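Side-chain contacts in DNA fragmentation factor subunit beta (PDB 1V0D), which cuts DNA and brings about chromatin condensation during apoptosis, acting as the nuclease subunit of the DNA fragmentation factor: residues 105-110 with 124-129; 273-278 with 288-293; 150-155 with 159-164; 166-171 with 203-208. All blocks are in the same frame, centred on the assembly; numbering follows the deposited sequence.

Contact 1: residues 105-110 with 124-129; sequences AARQQL and DLLHHV. Unlike the reference sequence in segment 105-110: Gln109 (reference Leu).
Leu126 lies against Ala106, Arg107 and Leu110, a compact case of two nearly antiparallel helices joined through one side chain; the segment axes approach to 9.8 Å and their directions differ by 154°. Its CG is 4.2 Å from Ala106 CB. Both branches of Leu126 meet Arg107, and CD1 also reaches Leu110: CD1 fits against Arg107 CG, at 3.4 Å, and Leu110 CD1, at 3.5 Å. The second branch, CD2, sits at the edge of the Arg107 guanidinium and in its plane, 3.9 Å from Arg107 NE. Arg107 has CG anti to its carbonyl carbon (chi1 -65°), and its extended chain passes Leu126 at about a right angle. Cutting Leu126 back to an alanine would probably open a gap between the helices and leave Leu110 CD1 and the Arg107 methylenes without this neighbour. A turn later, Val129 reaches Ile103, which Leu126 also touches. Helix 103-111 thus leans on helix 116-129, where Leu122 supports Gln109 and Leu110, while the second subunit packs beside both, its Leu92 against Leu125.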
# COMPACT_ATOMS: atom_id res chain seq x y z
N ALA A 105 -12.44 3.56 -27.28
CA ALA A 105 -13.59 2.67 -27.31
C ALA A 105 -13.94 2.21 -25.90
O ALA A 105 -15.07 2.40 -25.43
CB ALA A 105 -13.29 1.47 -28.19
N ALA A 106 -12.96 1.60 -25.23
CA ALA A 106 -13.15 1.10 -23.87
C ALA A 106 -13.66 2.21 -22.96
O ALA A 106 -14.50 1.97 -22.09
CB ALA A 106 -11.84 0.56 -23.33
N ARG A 107 -13.15 3.42 -23.17
CA ARG A 107 -13.56 4.57 -22.36
C ARG A 107 -15.05 4.81 -22.50
O ARG A 107 -15.73 5.15 -21.53
CB ARG A 107 -12.80 5.82 -22.80
CG ARG A 107 -11.31 5.75 -22.55
CD ARG A 107 -10.65 7.10 -22.74
NE ARG A 107 -9.21 7.03 -22.48
CZ ARG A 107 -8.40 8.08 -22.51
NH1 ARG A 107 -8.87 9.29 -22.79
NH2 ARG A 107 -7.10 7.93 -22.25
N GLN A 108 -15.57 4.63 -23.71
CA GLN A 108 -16.99 4.84 -23.96
C GLN A 108 -17.83 3.84 -23.18
O GLN A 108 -18.82 4.21 -22.55
CB GLN A 108 -17.30 4.73 -25.45
CG GLN A 108 -16.68 5.85 -26.28
CD GLN A 108 -17.30 5.97 -27.65
OE1 GLN A 108 -18.50 6.22 -27.78
NE2 GLN A 108 -16.49 5.80 -28.69
N GLN A 109 -17.43 2.57 -23.22
CA GLN A 109 -18.17 1.55 -22.49
C GLN A 109 -18.13 1.81 -20.99
O GLN A 109 -19.00 1.36 -20.26
CB GLN A 109 -17.63 0.16 -22.80
CG GLN A 109 -17.98 -0.33 -24.18
CD GLN A 109 -17.94 -1.84 -24.27
OE1 GLN A 109 -16.89 -2.45 -24.07
NE2 GLN A 109 -19.09 -2.45 -24.55
N LEU A 110 -17.10 2.52 -20.54
CA LEU A 110 -16.97 2.86 -19.13
C LEU A 110 -17.98 3.94 -18.78
O LEU A 110 -18.75 3.80 -17.84
CB LEU A 110 -15.56 3.35 -18.81
CG LEU A 110 -14.51 2.27 -18.58
CD1 LEU A 110 -13.19 2.92 -18.22
CD2 LEU A 110 -14.96 1.34 -17.46
N ASP A 124 -9.63 -1.82 -15.71
CA ASP A 124 -8.30 -2.41 -15.69
C ASP A 124 -7.68 -2.41 -17.08
O ASP A 124 -6.53 -2.00 -17.25
CB ASP A 124 -8.36 -3.83 -15.15
CG ASP A 124 -8.68 -3.88 -13.66
OD1 ASP A 124 -8.19 -3.00 -12.91
OD2 ASP A 124 -9.41 -4.81 -13.24
N LEU A 125 -8.44 -2.86 -18.07
CA LEU A 125 -7.95 -2.89 -19.44
C LEU A 125 -7.50 -1.52 -19.90
O LEU A 125 -6.43 -1.38 -20.48
CB LEU A 125 -9.03 -3.43 -20.37
CG LEU A 125 -9.08 -4.96 -20.38
CD1 LEU A 125 -10.27 -5.45 -21.18
CD2 LEU A 125 -7.77 -5.48 -20.96
N LEU A 126 -8.31 -0.51 -19.63
CA LEU A 126 -7.96 0.84 -20.03
C LEU A 126 -6.62 1.17 -19.39
O LEU A 126 -5.74 1.75 -20.02
CB LEU A 126 -9.01 1.83 -19.56
CG LEU A 126 -9.53 2.83 -20.60
CD1 LEU A 126 -10.26 3.95 -19.87
CD2 LEU A 126 -8.37 3.40 -21.41
N HIS A 127 -6.47 0.78 -18.12
CA HIS A 127 -5.23 1.03 -17.40
C HIS A 127 -4.10 0.36 -18.13
O HIS A 127 -3.12 1.00 -18.50
CB HIS A 127 -5.30 0.46 -15.98
CG HIS A 127 -3.99 0.53 -15.24
ND1 HIS A 127 -3.51 -0.52 -14.48
CD2 HIS A 127 -3.07 1.52 -15.15
CE1 HIS A 127 -2.35 -0.17 -13.95
NE2 HIS A 127 -2.06 1.06 -14.34
N HIS A 128 -4.25 -0.94 -18.34
CA HIS A 128 -3.24 -1.75 -19.02
C HIS A 128 -2.78 -1.15 -20.34
O HIS A 128 -1.60 -1.21 -20.67
CB HIS A 128 -3.79 -3.15 -19.25
CG HIS A 128 -2.79 -4.10 -19.82
ND1 HIS A 128 -2.27 -3.97 -21.09
CD2 HIS A 128 -2.21 -5.21 -19.30
CE1 HIS A 128 -1.42 -4.95 -21.33
NE2 HIS A 128 -1.37 -5.72 -20.25
N VAL A 129 -3.72 -0.58 -21.09
CA VAL A 129 -3.40 -0.00 -22.38
C VAL A 129 -2.91 1.45 -22.33
O VAL A 129 -1.97 1.79 -23.02
CB VAL A 129 -4.60 -0.10 -23.33
CG1 VAL A 129 -4.27 0.54 -24.66
CG2 VAL A 129 -4.96 -1.56 -23.54

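Contact 2: residues 273-278 with 288-293; sequences PTLAEA and EYFYSL
The Phe290 ring carries Leu275 CD2 on one face and has the Thr274 methyl at its edge, in the ring plane. CD2 of Leu275 stands 3.5 Å from the Phe290 ring centroid, 18° off the normal, a CH-pi contact displaced toward the CG side. Leu275 CG points anti to the backbone N (chi1 -172°), which turns CG toward the ring, and chi2 lays CD2 over its face, although CB itself sets off along the flank of the helix. At the rim, Thr274 CG2 is 3.7 Å from Phe290 CE2, and the two side chains cross at about a right angle. With its methyl turned to the ring, Thr274 uses OG1 within its own helix, bonding to Thr270 O. Ala278 CB approaches Phe290 CZ obliquely at 4.0 Å. The arrangement illustrates an antiparallel helical hairpin in which one aromatic spans the gap: the segment axes approach to 11.0 Å, their directions 171° apart. The hairpin forms most of the connection between antiparallel strands 260-263 and 300-303, in a protein of the His-Me finger clan. Val271 and Val285 add further apolar cover to Phe290. Within 288-293, Leu293 CD2 lies 3.3 Å above the plane of the Tyr289 ring, toward its rim. The hydroxyl of Tyr289 is hydrogen-bonded to Asp318 N, and Glu288 forms a salt bridge with Arg324, both partners lying in the chain's C-terminal part.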
# COMPACT_ATOMS: atom_id res chain seq x y z
N PRO A 273 19.22 -5.76 16.42
CA PRO A 273 19.55 -6.21 17.77
C PRO A 273 20.80 -7.12 17.81
O PRO A 273 21.65 -6.97 18.70
CB PRO A 273 18.28 -6.89 18.24
CG PRO A 273 17.66 -7.36 16.98
CD PRO A 273 17.88 -6.21 16.04
N THR A 274 20.92 -8.05 16.86
CA THR A 274 22.11 -8.90 16.82
C THR A 274 23.34 -7.99 16.65
O THR A 274 24.40 -8.23 17.25
CB THR A 274 22.08 -9.86 15.64
OG1 THR A 274 21.05 -10.84 15.85
CG2 THR A 274 23.40 -10.55 15.50
N LEU A 275 23.19 -6.95 15.83
CA LEU A 275 24.25 -5.99 15.57
C LEU A 275 24.67 -5.35 16.88
O LEU A 275 25.87 -5.26 17.19
CB LEU A 275 23.75 -4.92 14.59
CG LEU A 275 24.71 -3.89 13.99
CD1 LEU A 275 24.74 -2.67 14.85
CD2 LEU A 275 26.11 -4.48 13.83
N ALA A 276 23.68 -4.92 17.66
CA ALA A 276 23.95 -4.30 18.96
C ALA A 276 24.68 -5.29 19.86
O ALA A 276 25.77 -5.01 20.36
CB ALA A 276 22.64 -3.87 19.62
N GLU A 277 24.07 -6.46 20.05
CA GLU A 277 24.67 -7.49 20.88
C GLU A 277 26.10 -7.84 20.45
O GLU A 277 26.97 -8.04 21.29
CB GLU A 277 23.78 -8.74 20.87
CG GLU A 277 23.10 -9.00 22.21
CD GLU A 277 23.99 -9.80 23.18
OE1 GLU A 277 24.31 -10.97 22.86
OE2 GLU A 277 24.37 -9.26 24.26
N ALA A 278 26.35 -7.89 19.14
CA ALA A 278 27.68 -8.22 18.62
C ALA A 278 28.71 -7.15 18.96
O ALA A 278 29.87 -7.46 19.24
CB ALA A 278 27.62 -8.43 17.11
N GLU A 288 30.71 -5.32 7.88
CA GLU A 288 30.35 -5.44 6.46
C GLU A 288 29.22 -6.46 6.29
O GLU A 288 28.37 -6.32 5.40
CB GLU A 288 31.56 -5.86 5.62
CG GLU A 288 32.57 -4.75 5.35
CD GLU A 288 33.39 -4.39 6.58
OE1 GLU A 288 33.21 -5.04 7.64
OE2 GLU A 288 34.23 -3.46 6.48
N TYR A 289 29.22 -7.48 7.14
CA TYR A 289 28.21 -8.54 7.08
C TYR A 289 26.83 -7.95 7.36
O TYR A 289 25.88 -8.22 6.60
CB TYR A 289 28.54 -9.65 8.10
CG TYR A 289 27.45 -10.70 8.22
CD1 TYR A 289 26.94 -11.33 7.09
CD2 TYR A 289 26.91 -11.04 9.46
CE1 TYR A 289 25.91 -12.25 7.18
CE2 TYR A 289 25.87 -11.97 9.57
CZ TYR A 289 25.37 -12.57 8.43
OH TYR A 289 24.31 -13.46 8.50
N PHE A 290 26.73 -7.16 8.43
CA PHE A 290 25.49 -6.51 8.82
C PHE A 290 25.05 -5.52 7.76
O PHE A 290 23.85 -5.30 7.54
CB PHE A 290 25.66 -5.80 10.16
CG PHE A 290 25.86 -6.73 11.31
CD1 PHE A 290 27.13 -7.09 11.73
CD2 PHE A 290 24.76 -7.34 11.92
CE1 PHE A 290 27.31 -8.04 12.76
CE2 PHE A 290 24.93 -8.29 12.94
CZ PHE A 290 26.21 -8.64 13.36
N TYR A 291 26.02 -4.92 7.09
CA TYR A 291 25.72 -3.99 6.01
C TYR A 291 24.93 -4.78 4.96
O TYR A 291 23.83 -4.39 4.58
CB TYR A 291 27.02 -3.46 5.42
CG TYR A 291 26.83 -2.58 4.22
CD1 TYR A 291 26.45 -1.25 4.36
CD2 TYR A 291 27.01 -3.08 2.93
CE1 TYR A 291 26.26 -0.43 3.24
CE2 TYR A 291 26.82 -2.29 1.81
CZ TYR A 291 26.45 -0.96 1.97
OH TYR A 291 26.27 -0.17 0.86
N SER A 292 25.49 -5.89 4.51
CA SER A 292 24.83 -6.73 3.52
C SER A 292 23.39 -6.97 3.92
O SER A 292 22.46 -6.76 3.15
CB SER A 292 25.51 -8.08 3.44
OG SER A 292 26.85 -7.93 3.02
N LEU A 293 23.24 -7.45 5.15
CA LEU A 293 21.93 -7.77 5.70
C LEU A 293 20.97 -6.60 5.73
O LEU A 293 19.80 -6.73 5.37
CB LEU A 293 22.09 -8.32 7.13
CG LEU A 293 22.22 -9.84 7.36
CD1 LEU A 293 22.71 -10.56 6.11
CD2 LEU A 293 23.17 -10.09 8.52

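Contact 3: residues 150-155 with 159-164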
# COMPACT_ATOMS: atom_id res chain seq x y z
N SER A 150 9.26 19.51 -8.98
CA SER A 150 9.78 19.86 -10.29
C SER A 150 11.17 19.32 -10.57
O SER A 150 11.49 19.01 -11.71
CB SER A 150 9.77 21.37 -10.48
OG SER A 150 8.44 21.85 -10.37
N ARG A 151 12.00 19.23 -9.53
CA ARG A 151 13.37 18.73 -9.68
C ARG A 151 13.40 17.44 -10.49
O ARG A 151 14.41 17.12 -11.12
CB ARG A 151 13.98 18.49 -8.30
CG ARG A 151 13.11 17.60 -7.43
CD ARG A 151 13.36 17.76 -5.94
NE ARG A 151 14.34 16.80 -5.43
CZ ARG A 151 14.33 16.34 -4.18
NH1 ARG A 151 13.40 16.75 -3.33
NH2 ARG A 151 15.26 15.48 -3.78
N PHE A 152 12.29 16.70 -10.48
CA PHE A 152 12.22 15.44 -11.20
C PHE A 152 11.84 15.61 -12.67
O PHE A 152 10.68 15.81 -13.01
CB PHE A 152 11.26 14.48 -10.49
CG PHE A 152 11.70 14.12 -9.10
CD1 PHE A 152 10.83 14.26 -8.02
CD2 PHE A 152 13.00 13.70 -8.86
CE1 PHE A 152 11.27 14.00 -6.72
CE2 PHE A 152 13.44 13.44 -7.56
CZ PHE A 152 12.57 13.59 -6.49
N ARG A 153 12.85 15.52 -13.52
CA ARG A 153 12.69 15.66 -14.96
C ARG A 153 12.64 14.28 -15.63
O ARG A 153 11.92 14.08 -16.62
CB ARG A 153 13.89 16.43 -15.53
CG ARG A 153 14.03 17.88 -15.09
CD ARG A 153 13.26 18.82 -16.03
NE ARG A 153 11.85 18.94 -15.68
CZ ARG A 153 10.89 19.25 -16.55
NH1 ARG A 153 11.18 19.46 -17.83
NH2 ARG A 153 9.63 19.35 -16.14
N ASN A 154 13.40 13.35 -15.08
CA ASN A 154 13.50 12.01 -15.64
C ASN A 154 12.80 10.95 -14.79
O ASN A 154 12.70 11.09 -13.58
CB ASN A 154 14.99 11.65 -15.77
CG ASN A 154 15.22 10.42 -16.61
OD1 ASN A 154 16.34 9.90 -16.70
ND2 ASN A 154 14.15 9.93 -17.23
N LYS A 155 12.31 9.89 -15.44
CA LYS A 155 11.64 8.81 -14.72
C LYS A 155 12.64 7.99 -13.89
O LYS A 155 12.48 7.87 -12.67
CB LYS A 155 10.92 7.88 -15.70
CG LYS A 155 9.64 8.45 -16.30
CD LYS A 155 8.96 7.42 -17.18
CE LYS A 155 7.72 7.98 -17.84
NZ LYS A 155 7.20 7.05 -18.87
N LEU A 159 12.57 7.23 -9.73
CA LEU A 159 12.60 5.89 -9.15
C LEU A 159 13.91 5.61 -8.40
O LEU A 159 13.93 4.92 -7.39
CB LEU A 159 12.37 4.85 -10.24
CG LEU A 159 10.99 4.18 -10.21
CD1 LEU A 159 9.91 5.16 -9.81
CD2 LEU A 159 10.69 3.59 -11.56
N ARG A 160 15.00 6.17 -8.91
CA ARG A 160 16.29 6.01 -8.26
C ARG A 160 16.17 6.65 -6.88
O ARG A 160 16.47 6.03 -5.86
CB ARG A 160 17.37 6.72 -9.08
CG ARG A 160 18.79 6.40 -8.66
CD ARG A 160 19.76 7.06 -9.62
NE ARG A 160 19.33 6.88 -11.00
CZ ARG A 160 19.61 7.73 -11.99
NH1 ARG A 160 20.32 8.83 -11.74
NH2 ARG A 160 19.16 7.50 -13.22
N TYR A 161 15.70 7.89 -6.87
CA TYR A 161 15.49 8.66 -5.64
C TYR A 161 14.59 7.89 -4.68
O TYR A 161 14.84 7.81 -3.48
CB TYR A 161 14.83 10.01 -5.97
CG TYR A 161 14.29 10.73 -4.76
CD1 TYR A 161 15.13 11.53 -3.98
CD2 TYR A 161 12.96 10.57 -4.36
CE1 TYR A 161 14.66 12.15 -2.82
CE2 TYR A 161 12.47 11.18 -3.20
CZ TYR A 161 13.33 11.98 -2.43
OH TYR A 161 12.86 12.60 -1.28
N SER A 162 13.51 7.34 -5.22
CA SER A 162 12.56 6.60 -4.42
C SER A 162 13.23 5.45 -3.69
O SER A 162 13.02 5.26 -2.49
CB SER A 162 11.46 6.05 -5.32
OG SER A 162 10.62 5.19 -4.59
N CYS A 163 14.04 4.67 -4.41
CA CYS A 163 14.73 3.54 -3.83
C CYS A 163 15.69 4.01 -2.75
O CYS A 163 15.75 3.43 -1.68
CB CYS A 163 15.51 2.77 -4.90
SG CYS A 163 16.45 1.37 -4.25
N GLU A 164 16.45 5.06 -3.06
CA GLU A 164 17.41 5.63 -2.10
C GLU A 164 16.73 6.00 -0.80
O GLU A 164 17.33 5.94 0.27
CB GLU A 164 18.05 6.89 -2.68
CG GLU A 164 18.98 6.65 -3.84
CD GLU A 164 19.48 7.95 -4.43
OE1 GLU A 164 19.76 8.89 -3.63
OE2 GLU A 164 19.60 8.03 -5.68
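Phe152 overlaps one face of the Tyr161 ring with its far corner: CZ lies 3.7 Å from Tyr161 CD2, toward the rim. The planes meet at 50° and the centroids are 5.2 Å apart, an oblique aromatic pair. Arg151 joins by folding back over its neighbour. Its CG stands 3.9 Å above the centre of the Phe152 ring, brought there by a chi1 of 53° that wedges CG between the backbone N and the carbonyl carbon. A bend at chi3 then carries NH2 to 3.5 Å from Tyr161 CE1, with the guanidinium turned 72° from the tyrosine ring. NH1 has its own mate, a salt bridge to Glu149. Lys155 and Leu159 make a different kind of link, a nearly straight backbone bond of 3.0 Å from Leu159 N to Lys155 O, in the first turn of the helix that starts after Asn154, its N-cap position. Lys155 NZ runs away from this contact to Asp141 and to the carbonyls of Ala135 and Tyr247, while Trp144 supplies a cation-pi contact. The irregular 150-154 stretch thus lies along the N-terminal turns of helix 155-175, with Leu159 packed on Pro246 and Tyr247 of the loop that follows strand 243-244.

Contact 4: residues 166-171 with 203-208; sequences RIRGYL and VQYNGS
A Schellman motif closing helix 186-202 delivers Tyr205 to Ile167 and Arg168 of helix 155-175. Gln204, with positive phi, is its C-prime residue, and Tyr205 N turns back to Leu200 O. The guanidinium of Arg168 stacks over one face of the Tyr205 ring: the centres are 3.9 Å apart and the planes 22° from parallel, a cation-pi pair. The chain, extended from CG to NE, runs over the same ring, so that Arg168 CD makes a CH-pi contact 4.0 Å from the Tyr205 centroid. Arg168 NH2 comes within 3.3 Å of Tyr205 OH, but the angle is too poor for a hydrogen bond, the hydroxyl sitting over the guanidinium face. With an alanine in place of Tyr205, the guanidinium would probably lose the surface it rests on and be left to swing. Here a helix end and the loop beyond it are packed across a neighbouring helix, and a bound lead ion lies about 6 Å from the Tyr205 side chain. Ile167 packs beside this pair, its CG2 4.3 Å from Tyr205 CB and its CD1 3.5 Å from Asn206 CB. One turn on, Tyr170 meets His263 edge-to-face, next in sequence to the magnesium ligand Asp262.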
# COMPACT_ATOMS: atom_id res chain seq x y z
N ARG A 166 13.95 4.52 0.61
CA ARG A 166 13.62 3.37 1.42
C ARG A 166 14.87 2.96 2.17
O ARG A 166 14.85 2.75 3.39
CB ARG A 166 13.16 2.20 0.56
CG ARG A 166 12.10 2.54 -0.44
CD ARG A 166 11.61 1.27 -1.13
NE ARG A 166 10.53 1.53 -2.07
CZ ARG A 166 9.56 0.66 -2.31
NH1 ARG A 166 9.57 -0.51 -1.67
NH2 ARG A 166 8.59 0.95 -3.18
N ILE A 167 15.97 2.88 1.44
CA ILE A 167 17.23 2.47 2.03
C ILE A 167 17.78 3.46 3.03
O ILE A 167 18.38 3.05 4.04
CB ILE A 167 18.23 2.16 0.91
CG1 ILE A 167 17.83 0.83 0.28
CG2 ILE A 167 19.66 2.10 1.44
CD1 ILE A 167 18.57 0.50 -0.98
N ARG A 168 17.57 4.74 2.79
CA ARG A 168 18.03 5.76 3.73
C ARG A 168 17.14 5.63 4.95
O ARG A 168 17.56 5.92 6.07
CB ARG A 168 17.87 7.14 3.12
CG ARG A 168 19.02 8.06 3.42
CD ARG A 168 19.11 9.10 2.34
NE ARG A 168 20.24 10.00 2.51
CZ ARG A 168 20.71 10.78 1.54
NH1 ARG A 168 20.13 10.74 0.34
NH2 ARG A 168 21.75 11.58 1.76
N GLY A 169 15.91 5.19 4.71
CA GLY A 169 14.96 4.98 5.78
C GLY A 169 15.45 3.86 6.68
O GLY A 169 15.34 3.94 7.90
N TYR A 170 16.00 2.81 6.08
CA TYR A 170 16.52 1.70 6.87
C TYR A 170 17.72 2.20 7.69
O TYR A 170 17.90 1.79 8.84
CB TYR A 170 16.93 0.52 5.97
CG TYR A 170 15.83 -0.04 5.08
CD1 TYR A 170 14.49 0.02 5.47
CD2 TYR A 170 16.12 -0.64 3.85
CE1 TYR A 170 13.48 -0.50 4.68
CE2 TYR A 170 15.10 -1.17 3.05
CZ TYR A 170 13.79 -1.09 3.47
OH TYR A 170 12.77 -1.59 2.70
N LEU A 171 18.54 3.10 7.13
CA LEU A 171 19.68 3.60 7.89
C LEU A 171 19.22 4.41 9.09
O LEU A 171 19.81 4.33 10.18
CB LEU A 171 20.59 4.50 7.05
CG LEU A 171 22.08 4.39 7.42
CD1 LEU A 171 22.79 5.64 6.92
CD2 LEU A 171 22.28 4.26 8.93
N VAL A 203 28.01 4.27 -2.55
CA VAL A 203 27.29 3.49 -3.55
C VAL A 203 25.96 4.16 -3.90
O VAL A 203 25.14 3.61 -4.62
CB VAL A 203 27.07 2.05 -3.00
CG1 VAL A 203 25.85 1.99 -2.10
CG2 VAL A 203 26.97 1.08 -4.14
N GLN A 204 25.77 5.37 -3.37
CA GLN A 204 24.55 6.13 -3.62
C GLN A 204 23.29 5.42 -3.17
O GLN A 204 22.33 5.28 -3.93
CB GLN A 204 24.45 6.48 -5.09
CG GLN A 204 25.69 7.15 -5.60
CD GLN A 204 25.91 6.88 -7.06
OE1 GLN A 204 25.24 7.45 -7.92
NE2 GLN A 204 26.86 5.98 -7.36
N TYR A 205 23.30 4.97 -1.92
CA TYR A 205 22.17 4.31 -1.31
C TYR A 205 21.50 3.24 -2.18
O TYR A 205 20.31 2.98 -2.04
CB TYR A 205 21.15 5.37 -0.89
CG TYR A 205 21.76 6.42 0.01
CD1 TYR A 205 22.59 7.42 -0.50
CD2 TYR A 205 21.60 6.36 1.40
CE1 TYR A 205 23.25 8.33 0.34
CE2 TYR A 205 22.25 7.26 2.25
CZ TYR A 205 23.08 8.23 1.72
OH TYR A 205 23.76 9.09 2.57
N ASN A 206 22.27 2.62 -3.07
CA ASN A 206 21.72 1.57 -3.93
C ASN A 206 20.48 1.96 -4.71
O ASN A 206 19.70 1.09 -5.10
CB ASN A 206 21.41 0.33 -3.10
CG ASN A 206 22.66 -0.39 -2.65
OD1 ASN A 206 22.71 -0.93 -1.54
ND2 ASN A 206 23.67 -0.42 -3.51
N GLY A 207 20.28 3.26 -4.94
CA GLY A 207 19.12 3.71 -5.70
C GLY A 207 19.12 3.05 -7.06
O GLY A 207 18.12 3.01 -7.78
N SER A 208 20.29 2.54 -7.42
CA SER A 208 20.50 1.86 -8.68
C SER A 208 19.52 0.69 -8.85
O SER A 208 19.14 0.34 -9.97
CB SER A 208 21.94 1.36 -8.72
OG SER A 208 22.08 0.33 -9.66

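In the fold
From the N terminus, contact 1 comes first and closes the turn between helices 103-111 and 116-129, beside the second subunit. Contact 3 is the most local closure, bringing the loop before helix 155-175 back onto that helix. Contact 4 starts farther along the same helix and spans the longest interval, bringing in the loop that leaves helix 186-202. Contact 2 then folds helix 287-295 onto helix 267-281. All four follow in series; none nests or crosses. Contacts 3 and 4 touch where Cys163 and Glu164 pack on 204-207, and contacts 4 and 2 where Tyr291 reaches Val203. Contact 1 stands apart, its centre about 49 Å from that of contact 2.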